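Local coordinates for protein insecticidal Delta-Endotoxin Cry8Ea1 (Bacillus Thuringiensis, PDB 3EB7) that is toxic to the larvae of an underground insect pest, probably by inserting into gut-cell membranes and forming pores there, at residues A[7-11]-A[210-214]; A[183-187]-A[466-470]. All coordinates share one frame; numbering follows the deposited sequence.

In the fold
Two contacts illustrate how a three-domain Cry toxin holds its helical bundle together and joins it to a beta domain. Interaction 1 packs the first helix, 2-20, on helix 198-220 in a buried contact partly covered by outside loops; interaction 2 sets helix 161-191 against a loop of the C-terminal beta domain. Their centres lie about 15 Å apart. The segments alternate along the chain (7-11, 183-187, 210-214, 466-470), and the second and third sit on consecutive helices. Y186 bridges the contacts, its ring packing on M211 and its hydroxyl beside T212, while meeting the beta-domain loop. Packing is thus continuous from the N-terminal helix, through two further helices, to a C-terminal-domain loop.

Interaction 1: residues A[7-11]-A[210-214]; sequences VKTAI and EMTLS
The carboxylate of E210 offers one of its faces to V7, whose methyl CG2 lies over that plane, 4.0 Å from E210 CD. This is an apolar covering for a buried acid, and E3 brings a second carboxylate close to it; such proximity would tend to favour protonation of one of the pair. V7 divides its two branches between neighbours on the opposing helix. With CG1 anti to the backbone N (chi1 164°), that methyl meets L213 CD1 at 3.8 Å, while CG2 serves E210 and also S214 OG. L213 is forked in the same way, its other methyl, CD2, resting 4.0 Å from I11 CD1, so the leucine fits between two residues one helical turn apart. The example is one of helix packing within the alpha-helical bundle of a Cry toxin, the domain associated with pore formation: the short axes run 40° apart in direction and approach to 9.1 Å. A10 lies at the tight part of this approach, where its small CB reaches the backbone of the other helix, 3.7 Å from S214 CA. The hydroxyl of S214 stands beside this methyl, with E210 O, 2.9 Å from S214 OG, and the side-chain oxygen of Q54 on helix 47-59 both within reach as acceptors for its one proton.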
# COMPACT_ATOMS: atom_id res chain seq x y z
N VAL A 7 -2.97 11.25 6.76
CA VAL A 7 -2.85 9.81 6.59
C VAL A 7 -4.22 9.18 6.75
O VAL A 7 -4.58 8.25 6.05
CB VAL A 7 -1.82 9.26 7.60
CG1 VAL A 7 -1.93 7.75 7.74
CG2 VAL A 7 -0.42 9.62 7.11
N LYS A 8 -5.01 9.75 7.65
CA LYS A 8 -6.37 9.35 7.84
C LYS A 8 -7.13 9.57 6.53
O LYS A 8 -7.82 8.70 6.06
CB LYS A 8 -6.96 10.13 9.02
CG LYS A 8 -8.17 9.52 9.65
CD LYS A 8 -8.77 10.49 10.67
CE LYS A 8 -10.29 10.35 10.77
NZ LYS A 8 -11.02 11.33 9.91
N THR A 9 -6.96 10.74 5.93
CA THR A 9 -7.63 11.09 4.68
C THR A 9 -7.24 10.18 3.53
O THR A 9 -8.10 9.66 2.81
CB THR A 9 -7.30 12.54 4.30
OG1 THR A 9 -7.73 13.40 5.37
CG2 THR A 9 -8.01 12.95 2.99
N ALA A 10 -5.94 10.00 3.35
CA ALA A 10 -5.38 9.21 2.28
C ALA A 10 -5.78 7.74 2.40
O ALA A 10 -6.09 7.11 1.39
CB ALA A 10 -3.86 9.35 2.29
N ILE A 11 -5.79 7.20 3.62
CA ILE A 11 -6.19 5.79 3.80
C ILE A 11 -7.65 5.58 3.48
O ILE A 11 -8.04 4.59 2.85
CB ILE A 11 -5.87 5.26 5.21
CG1 ILE A 11 -4.38 4.87 5.29
CG2 ILE A 11 -6.73 4.08 5.56
CD1 ILE A 11 -3.90 4.56 6.68
N GLU A 210 4.51 7.01 5.72
CA GLU A 210 3.45 7.97 5.45
C GLU A 210 3.23 8.20 3.98
O GLU A 210 2.10 8.32 3.56
CB GLU A 210 3.71 9.31 6.16
CG GLU A 210 3.47 9.22 7.67
CD GLU A 210 3.30 10.62 8.32
OE1 GLU A 210 2.96 11.62 7.60
OE2 GLU A 210 3.48 10.68 9.56
N MET A 211 4.31 8.28 3.20
CA MET A 211 4.20 8.53 1.76
C MET A 211 3.86 7.32 0.93
O MET A 211 3.34 7.46 -0.17
CB MET A 211 5.47 9.22 1.21
CG MET A 211 5.79 10.57 1.90
SD MET A 211 4.38 11.73 1.88
CE MET A 211 4.67 12.45 0.26
N THR A 212 4.14 6.13 1.42
CA THR A 212 3.61 4.93 0.82
C THR A 212 2.08 5.01 0.91
O THR A 212 1.39 4.77 -0.09
CB THR A 212 4.08 3.69 1.57
OG1 THR A 212 5.51 3.66 1.56
CG2 THR A 212 3.51 2.39 0.92
N LEU A 213 1.57 5.30 2.11
CA LEU A 213 0.15 5.48 2.37
C LEU A 213 -0.48 6.63 1.59
O LEU A 213 -1.55 6.46 1.03
CB LEU A 213 -0.12 5.70 3.88
CG LEU A 213 0.24 4.57 4.80
CD1 LEU A 213 0.29 5.05 6.21
CD2 LEU A 213 -0.72 3.38 4.62
N SER A 214 0.18 7.79 1.56
CA SER A 214 -0.39 9.03 0.98
C SER A 214 -0.12 9.27 -0.51
O SER A 214 -0.70 10.19 -1.10
CB SER A 214 0.13 10.27 1.73
OG SER A 214 -0.06 10.14 3.14

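Interaction 2: residues A[183-187]-A[466-470]; sequences VQWYR and EVGHY
R187 reaches H469 because its CG is turned beside the backbone N (chi1 -67°) and the chain then runs extended to NE, carrying the guanidinium alongside V183, one turn earlier, to the loop. H469 also has CG anti to the carbonyl carbon, and the turn about its CB-CG bond then brings ND1 to face that group. The resulting bond from R187 NE to H469 ND1 is 3.2 Å long and fairly straight, at 161°, lying near both the ring and guanidinium planes, consistent with ND1 carrying no proton. A second bond, from R187 NH2 to E466 O at 2.9 Å, comes from above the carbonyl plane, whereas the backbone N of H469 reaches the same oxygen from the opposite face. The imidazole is gripped on other sides too. The edge of Y186 points at one face in a T-shaped (edge-to-face) pair, the planes at 73° and Y186 CE2 only 3.5 Å from H469 CE1, while CB of E466 lies over the opposite face. A water bridges Y186 OH and H469 NE2, 2.9 Å from each. Alongside, V183 presses CG2 over the centre of the Y470 ring as a CH-pi contact, and its CG1 packs over the middle of the R187 guanidinium. The hydroxyl of Y470 is hydrogen-bonded to D180, about one turn before V183. Polar clasps and aromatic packing together form this part of the interface between the helical bundle and the C-terminal beta domain, within the three-domain architecture of Cry toxins.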
# COMPACT_ATOMS: atom_id res chain seq x y z
N VAL A 183 6.59 8.33 -8.08
CA VAL A 183 7.66 7.39 -7.72
C VAL A 183 8.98 8.15 -7.60
O VAL A 183 9.66 8.04 -6.58
CB VAL A 183 7.72 6.19 -8.73
CG1 VAL A 183 8.97 5.30 -8.47
CG2 VAL A 183 6.39 5.39 -8.67
N GLN A 184 9.30 8.95 -8.60
CA GLN A 184 10.54 9.73 -8.61
C GLN A 184 10.76 10.62 -7.38
O GLN A 184 11.79 10.51 -6.71
CB GLN A 184 10.68 10.58 -9.91
CG GLN A 184 11.88 11.53 -9.84
CD GLN A 184 11.91 12.59 -10.94
OE1 GLN A 184 11.29 12.45 -12.00
NE2 GLN A 184 12.66 13.67 -10.68
N TRP A 185 9.79 11.50 -7.09
CA TRP A 185 9.86 12.40 -5.94
C TRP A 185 9.66 11.70 -4.62
O TRP A 185 10.22 12.14 -3.63
CB TRP A 185 8.92 13.59 -6.13
CG TRP A 185 9.45 14.43 -7.28
CD1 TRP A 185 8.97 14.45 -8.55
CD2 TRP A 185 10.60 15.28 -7.27
NE1 TRP A 185 9.71 15.30 -9.33
CE2 TRP A 185 10.73 15.82 -8.58
CE3 TRP A 185 11.54 15.65 -6.29
CZ2 TRP A 185 11.76 16.74 -8.95
CZ3 TRP A 185 12.59 16.58 -6.66
CH2 TRP A 185 12.67 17.10 -7.97
N TYR A 186 8.94 10.57 -4.62
CA TYR A 186 8.96 9.70 -3.44
C TYR A 186 10.39 9.21 -3.14
O TYR A 186 10.83 9.30 -2.00
CB TYR A 186 8.01 8.50 -3.58
CG TYR A 186 8.19 7.49 -2.45
CD1 TYR A 186 7.42 7.56 -1.27
CD2 TYR A 186 9.13 6.45 -2.57
CE1 TYR A 186 7.61 6.62 -0.21
CE2 TYR A 186 9.33 5.53 -1.56
CZ TYR A 186 8.58 5.61 -0.37
OH TYR A 186 8.78 4.63 0.61
N ARG A 187 11.11 8.72 -4.16
CA ARG A 187 12.49 8.25 -3.99
C ARG A 187 13.44 9.37 -3.56
O ARG A 187 14.18 9.20 -2.62
CB ARG A 187 13.00 7.53 -5.27
CG ARG A 187 12.24 6.17 -5.53
CD ARG A 187 12.57 5.56 -6.89
NE ARG A 187 12.03 4.21 -7.06
CZ ARG A 187 11.99 3.56 -8.22
NH1 ARG A 187 12.44 4.13 -9.33
NH2 ARG A 187 11.45 2.35 -8.29
N GLU A 466 13.60 -1.84 -5.65
CA GLU A 466 12.33 -1.19 -5.29
C GLU A 466 11.43 -0.93 -6.50
O GLU A 466 10.76 0.11 -6.59
CB GLU A 466 12.58 0.11 -4.51
CG GLU A 466 13.49 -0.03 -3.27
CD GLU A 466 12.87 -0.91 -2.21
OE1 GLU A 466 11.62 -1.09 -2.23
OE2 GLU A 466 13.61 -1.44 -1.34
N VAL A 467 11.43 -1.87 -7.44
CA VAL A 467 10.57 -1.82 -8.61
C VAL A 467 9.08 -1.81 -8.19
O VAL A 467 8.23 -1.25 -8.89
CB VAL A 467 10.91 -2.97 -9.62
CG1 VAL A 467 9.81 -3.12 -10.72
CG2 VAL A 467 12.29 -2.72 -10.27
N GLY A 468 8.80 -2.39 -7.03
CA GLY A 468 7.46 -2.45 -6.49
C GLY A 468 6.90 -1.12 -6.03
O GLY A 468 5.72 -1.04 -5.73
N HIS A 469 7.70 -0.05 -6.02
CA HIS A 469 7.14 1.30 -5.84
C HIS A 469 6.09 1.62 -6.86
O HIS A 469 5.19 2.39 -6.58
CB HIS A 469 8.18 2.40 -5.87
CG HIS A 469 9.08 2.43 -4.68
ND1 HIS A 469 10.27 3.12 -4.67
CD2 HIS A 469 8.96 1.86 -3.45
CE1 HIS A 469 10.84 2.99 -3.49
NE2 HIS A 469 10.07 2.22 -2.74
N TYR A 470 6.20 1.03 -8.04
CA TYR A 470 5.16 1.12 -9.07
C TYR A 470 4.00 0.13 -8.91
O TYR A 470 2.93 0.34 -9.50
CB TYR A 470 5.78 0.91 -10.46
CG TYR A 470 6.50 2.13 -11.01
CD1 TYR A 470 7.89 2.25 -10.90
CD2 TYR A 470 5.78 3.17 -11.62
CE1 TYR A 470 8.57 3.37 -11.40
CE2 TYR A 470 6.44 4.30 -12.11
CZ TYR A 470 7.83 4.40 -11.99
OH TYR A 470 8.47 5.50 -12.50
O HOH W 1 9.83 1.98 0.17